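Endonuclease II (Enterobacteria phage t4, PDB 2WSH) nicks and cleaves cytosine-containing double-stranded host DNA in a sequence-specific, magnesium-dependent reaction, so that the phage can reuse the host's nucleotides. Local coordinates at residues Y15-L23 against L34-A45. The protein carries 1 engineered substitution. Numbering follows the deposited sequence. Where two conformers were deposited one is given.
With PO4 (phosphate ion), chain E.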
loop_
_atom_site.group_PDB
_atom_site.type_symbol
_atom_site.label_atom_id
_atom_site.label_comp_id
_atom_site.label_asym_id
_atom_site.label_seq_id
_atom_site.Cartn_x
_atom_site.Cartn_y
_atom_site.Cartn_z
ATOM N N TYR A 15 0.134 12.603 17.418
ATOM C CA TYR A 15 0.510 12.383 16.026
ATOM C C TYR A 15 2.009 12.240 15.830
ATOM O O TYR A 15 2.512 12.350 14.712
ATOM C CB TYR A 15 -0.049 13.503 15.150
ATOM C CG TYR A 15 -1.551 13.523 15.152
ATOM C CD1 TYR A 15 -2.272 12.714 14.283
ATOM C CD2 TYR A 15 -2.256 14.325 16.039
ATOM C CE1 TYR A 15 -3.649 12.713 14.286
ATOM C CE2 TYR A 15 -3.636 14.331 16.048
ATOM C CZ TYR A 15 -4.327 13.522 15.171
ATOM O OH TYR A 15 -5.702 13.517 15.169
ATOM N N SER A 16 2.714 11.989 16.925
ATOM C CA SER A 16 4.149 11.749 16.878
ATOM C C SER A 16 4.910 12.858 16.158
ATOM O O SER A 16 5.757 12.593 15.308
ATOM C CB SER A 16 4.449 10.391 16.239
ATOM O OG SER A 16 4.031 9.333 17.088
ATOM N N PHE A 17 4.600 14.103 16.496
ATOM C CA PHE A 17 5.424 15.215 16.050
ATOM C C PHE A 17 6.594 15.347 17.009
ATOM O O PHE A 17 6.411 15.401 18.221
ATOM C CB PHE A 17 4.624 16.518 16.014
ATOM C CG PHE A 17 3.785 16.685 14.778
ATOM C CD1 PHE A 17 4.316 17.275 13.640
ATOM C CD2 PHE A 17 2.464 16.267 14.756
ATOM C CE1 PHE A 17 3.546 17.435 12.502
ATOM C CE2 PHE A 17 1.688 16.423 13.621
ATOM C CZ PHE A 17 2.231 17.007 12.493
ATOM N N ILE A 18 7.799 15.380 16.462
ATOM C CA ILE A 18 8.991 15.546 17.274
ATOM C C ILE A 18 9.573 16.932 17.026
ATOM O O ILE A 18 9.702 17.361 15.880
ATOM C CB ILE A 18 10.022 14.455 16.963
ATOM C CG1 ILE A 18 9.484 13.094 17.411
ATOM C CG2 ILE A 18 11.349 14.754 17.643
ATOM C CD1 ILE A 18 10.222 11.926 16.824
ATOM N N LYS A 19 9.899 17.642 18.101
ATOM C CA LYS A 19 10.455 18.982 17.973
ATOM C C LYS A 19 11.752 18.949 17.186
ATOM O O LYS A 19 12.668 18.190 17.501
ATOM C CB LYS A 19 10.686 19.631 19.337
ATOM C CG LYS A 19 11.517 20.900 19.252
ATOM C CD LYS A 19 11.346 21.780 20.474
ATOM C CE LYS A 19 12.205 23.027 20.355
ATOM N NZ LYS A 19 12.033 23.945 21.512
ATOM N N TYR A 20 11.821 19.781 16.156
ATOM C CA TYR A 20 12.969 19.796 15.271
ATOM C C TYR A 20 13.911 20.926 15.654
ATOM O O TYR A 20 15.094 20.700 15.880
ATOM C CB TYR A 20 12.512 19.938 13.819
ATOM C CG TYR A 20 13.643 19.988 12.816
ATOM C CD1 TYR A 20 14.453 18.882 12.592
ATOM C CD2 TYR A 20 13.893 21.141 12.086
ATOM C CE1 TYR A 20 15.488 18.930 11.671
ATOM C CE2 TYR A 20 14.922 21.198 11.168
ATOM C CZ TYR A 20 15.714 20.092 10.961
ATOM O OH TYR A 20 16.734 20.156 10.040
ATOM N N THR A 21 13.387 22.143 15.728
ATOM C CA THR A 21 14.203 23.274 16.150
ATOM C C THR A 21 13.365 24.449 16.629
ATOM O O THR A 21 12.138 24.451 16.515
ATOM C CB THR A 21 15.156 23.755 15.032
ATOM O OG1 THR A 21 16.103 24.683 15.576
ATOM C CG2 THR A 21 14.378 24.439 13.914
ATOM N N GLU A 22 14.050 25.445 17.173
ATOM C CA GLU A 22 13.416 26.661 17.650
ATOM C C GLU A 22 14.136 27.837 17.009
ATOM O O GLU A 22 15.337 27.767 16.756
ATOM C CB GLU A 22 13.517 26.730 19.174
ATOM C CG GLU A 22 13.017 28.018 19.801
ATOM C CD GLU A 22 12.887 27.906 21.311
ATOM O OE1 GLU A 22 12.809 26.769 21.817
ATOM O OE2 GLU A 22 12.854 28.953 21.992
ATOM N N LEU A 23 13.403 28.907 16.717
ATOM C CA LEU A 23 14.020 30.112 16.175
ATOM C C LEU A 23 14.193 31.146 17.281
ATOM O O LEU A 23 13.340 31.272 18.157
ATOM C CB LEU A 23 13.182 30.692 15.035
ATOM C CG LEU A 23 13.015 29.817 13.794
ATOM C CD1 LEU A 23 12.287 30.584 12.708
ATOM C CD2 LEU A 23 14.366 29.335 13.294
ATOM N N LEU A 34 21.315 27.802 12.550
ATOM C CA LEU A 34 20.728 26.558 13.015
ATOM C C LEU A 34 21.685 25.391 12.825
ATOM O O LEU A 34 22.048 25.047 11.699
ATOM C CB LEU A 34 19.425 26.280 12.267
ATOM C CG LEU A 34 18.421 27.430 12.215
ATOM C CD1 LEU A 34 17.251 27.061 11.324
ATOM C CD2 LEU A 34 17.947 27.804 13.614
ATOM N N SER A 35 22.099 24.788 13.935
ATOM C CA SER A 35 22.877 23.561 13.879
ATOM C C SER A 35 21.922 22.391 14.069
ATOM O O SER A 35 21.529 22.068 15.191
ATOM C CB SER A 35 23.971 23.557 14.949
ATOM O OG SER A 35 25.020 22.668 14.599
ATOM N N ILE A 36 21.537 21.773 12.959
ATOM C CA ILE A 36 20.535 20.716 12.976
ATOM C C ILE A 36 20.809 19.703 11.873
ATOM O O ILE A 36 21.219 20.075 10.773
ATOM C CB ILE A 36 19.124 21.297 12.776
ATOM C CG1 ILE A 36 19.122 22.272 11.597
ATOM C CG2 ILE A 36 18.644 21.996 14.040
ATOM C CD1 ILE A 36 17.892 23.152 11.526
ATOM N N PRO A 37 20.592 18.413 12.166
ATOM C CA PRO A 37 20.729 17.385 11.131
ATOM C C PRO A 37 19.593 17.548 10.137
ATOM O O PRO A 37 18.607 18.218 10.441
ATOM C CB PRO A 37 20.556 16.074 11.908
ATOM C CG PRO A 37 20.672 16.438 13.359
ATOM C CD PRO A 37 20.186 17.844 13.460
ATOM N N ASN A 38 19.711 16.966 8.951
ATOM C CA ASN A 38 18.637 17.127 7.981
ATOM C C ASN A 38 17.544 16.079 8.152
ATOM O O ASN A 38 17.765 15.009 8.716
ATOM C CB ASN A 38 19.162 17.159 6.545
ATOM C CG ASN A 38 18.348 18.081 5.649
ATOM O OD1 ASN A 38 18.837 18.564 4.628
ATOM N ND2 ASN A 38 17.105 18.341 6.039
ATOM N N LYS A 39 16.360 16.413 7.661
ATOM C CA LYS A 39 15.175 15.595 7.830
ATOM C C LYS A 39 14.358 15.749 6.556
ATOM O O LYS A 39 14.014 16.862 6.164
ATOM C CB LYS A 39 14.389 16.041 9.064
ATOM C CG LYS A 39 13.448 14.983 9.618
ATOM C CD LYS A 39 13.236 15.167 11.109
ATOM C CE LYS A 39 14.336 14.492 11.919
ATOM N NZ LYS A 39 14.114 13.021 12.046
ATOM N N TYR A 40 14.071 14.630 5.898
ATOM C CA TYR A 40 13.458 14.660 4.577
ATOM C C TYR A 40 12.059 14.062 4.584
ATOM O O TYR A 40 11.751 13.185 5.390
ATOM C CB TYR A 40 14.329 13.898 3.576
ATOM C CG TYR A 40 15.796 14.261 3.629
ATOM C CD1 TYR A 40 16.297 15.321 2.885
ATOM C CD2 TYR A 40 16.680 13.543 4.425
ATOM C CE1 TYR A 40 17.642 15.658 2.932
ATOM C CE2 TYR A 40 18.025 13.872 4.479
ATOM C CZ TYR A 40 18.500 14.929 3.730
ATOM O OH TYR A 40 19.835 15.257 3.783
ATOM N N ASN A 41 11.215 14.551 3.680
ATOM C CA ASN A 41 9.907 13.948 3.446
ATOM C C ASN A 41 9.016 13.953 4.687
ATOM O O ASN A 41 8.607 12.898 5.171
ATOM C CB ASN A 41 10.089 12.518 2.932
ATOM C CG ASN A 41 8.875 12.000 2.192
ATOM O OD1 ASN A 41 8.683 10.791 2.068
ATOM N ND2 ASN A 41 8.047 12.914 1.693
ATOM N N VAL A 42 8.713 15.138 5.205
ATOM C CA VAL A 42 7.950 15.236 6.444
ATOM C C VAL A 42 6.805 16.236 6.374
ATOM O O VAL A 42 6.791 17.146 5.539
ATOM C CB VAL A 42 8.844 15.666 7.627
ATOM C CG1 VAL A 42 9.949 14.648 7.870
ATOM C CG2 VAL A 42 9.423 17.048 7.367
ATOM N N ILE A 43 5.844 16.052 7.269
ATOM C CA ILE A 43 4.888 17.093 7.594
ATOM C C ILE A 43 5.541 17.908 8.692
ATOM O O ILE A 43 6.053 17.352 9.662
ATOM C CB ILE A 43 3.573 16.508 8.126
ATOM C CG1 ILE A 43 2.837 15.760 7.015
ATOM C CG2 ILE A 43 2.697 17.606 8.728
ATOM C CD1 ILE A 43 2.493 16.626 5.819
ATOM N N TYR A 44 5.567 19.224 8.534
ATOM C CA TYR A 44 6.104 20.052 9.599
ATOM C C TYR A 44 5.041 20.951 10.201
ATOM O O TYR A 44 4.044 21.271 9.561
ATOM C CB TYR A 44 7.349 20.829 9.156
ATOM C CG TYR A 44 7.127 21.980 8.198
ATOM C CD1 TYR A 44 6.962 23.275 8.671
ATOM C CD2 TYR A 44 7.131 21.779 6.824
ATOM C CE1 TYR A 44 6.788 24.338 7.807
ATOM C CE2 TYR A 44 6.952 22.838 5.947
ATOM C CZ TYR A 44 6.783 24.114 6.449
ATOM O OH TYR A 44 6.610 25.174 5.596
ATOM N N ALA A 45 5.250 21.324 11.453
ATOM C CA ALA A 45 4.295 22.146 12.164
ATOM C C ALA A 45 5.021 23.345 12.740
ATOM O O ALA A 45 6.100 23.213 13.316
ATOM C CB ALA A 45 3.624 21.344 13.270
HETATM P P PO4 E . 5.736 25.571 2.233
HETATM O O1 PO4 E . 4.505 25.149 2.998
HETATM O O2 PO4 E . 5.896 24.708 1.003
HETATM O O3 PO4 E . 5.647 27.022 1.818
HETATM O O4 PO4 E . 6.916 25.388 3.153
#
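Tyr20 reaches across to the loop before strand 42-48 and donates its OH to the carbonyl O of Pro37 at 2.7 Å. The oxygen lies at the edge of the ring, near its plane; the C=O...OH angle is 154° and the donor is tilted 19° from the carbonyl plane. With CG opposite the backbone N (chi1 179°), the ring extends toward the loop, and tyrosine suits the place because its ring packs against aliphatic neighbours while its hydroxyl bonds the loop's backbone. Ile36 crosses it at about a right angle, its CD1 3.6 Å from Tyr20 CE2, while Lys39 runs past in the opposite direction and lends its aliphatic part, CB lying 4.0 Å from Tyr20 CE1. The branched Ile36 serves two neighbours, for its CG2 turns to Thr21. Tyr20 and Thr21 form a classic beta bulge opposite Phe99 of strand 97-111, consistent with both of these consecutive residues pointing to the loop. In the antiparallel sheet of this GIY-YIG nuclease, strands 18-23 and 42-48 both pair with 97-111, and residues of 34-39 pack against the first of them. Further along, Leu23 and Leu34 meet obliquely through their CD2 methyls, 3.9 Å apart. At the other end the Phe17 ring places CZ 3.8 Å from Ile43 CG2 and CE1 4.0 Å from the small Ala45 CB; a bulky apolar ring suits this buried site, where the rings of Phe17 and Phe128 also pack edge-to-face. Tyr44 points away from segment 15-23, its OH meeting O4 of a phosphate ion, probably from the crystallisation liquor, that Tyr54, Arg64 and Lys83 also bind.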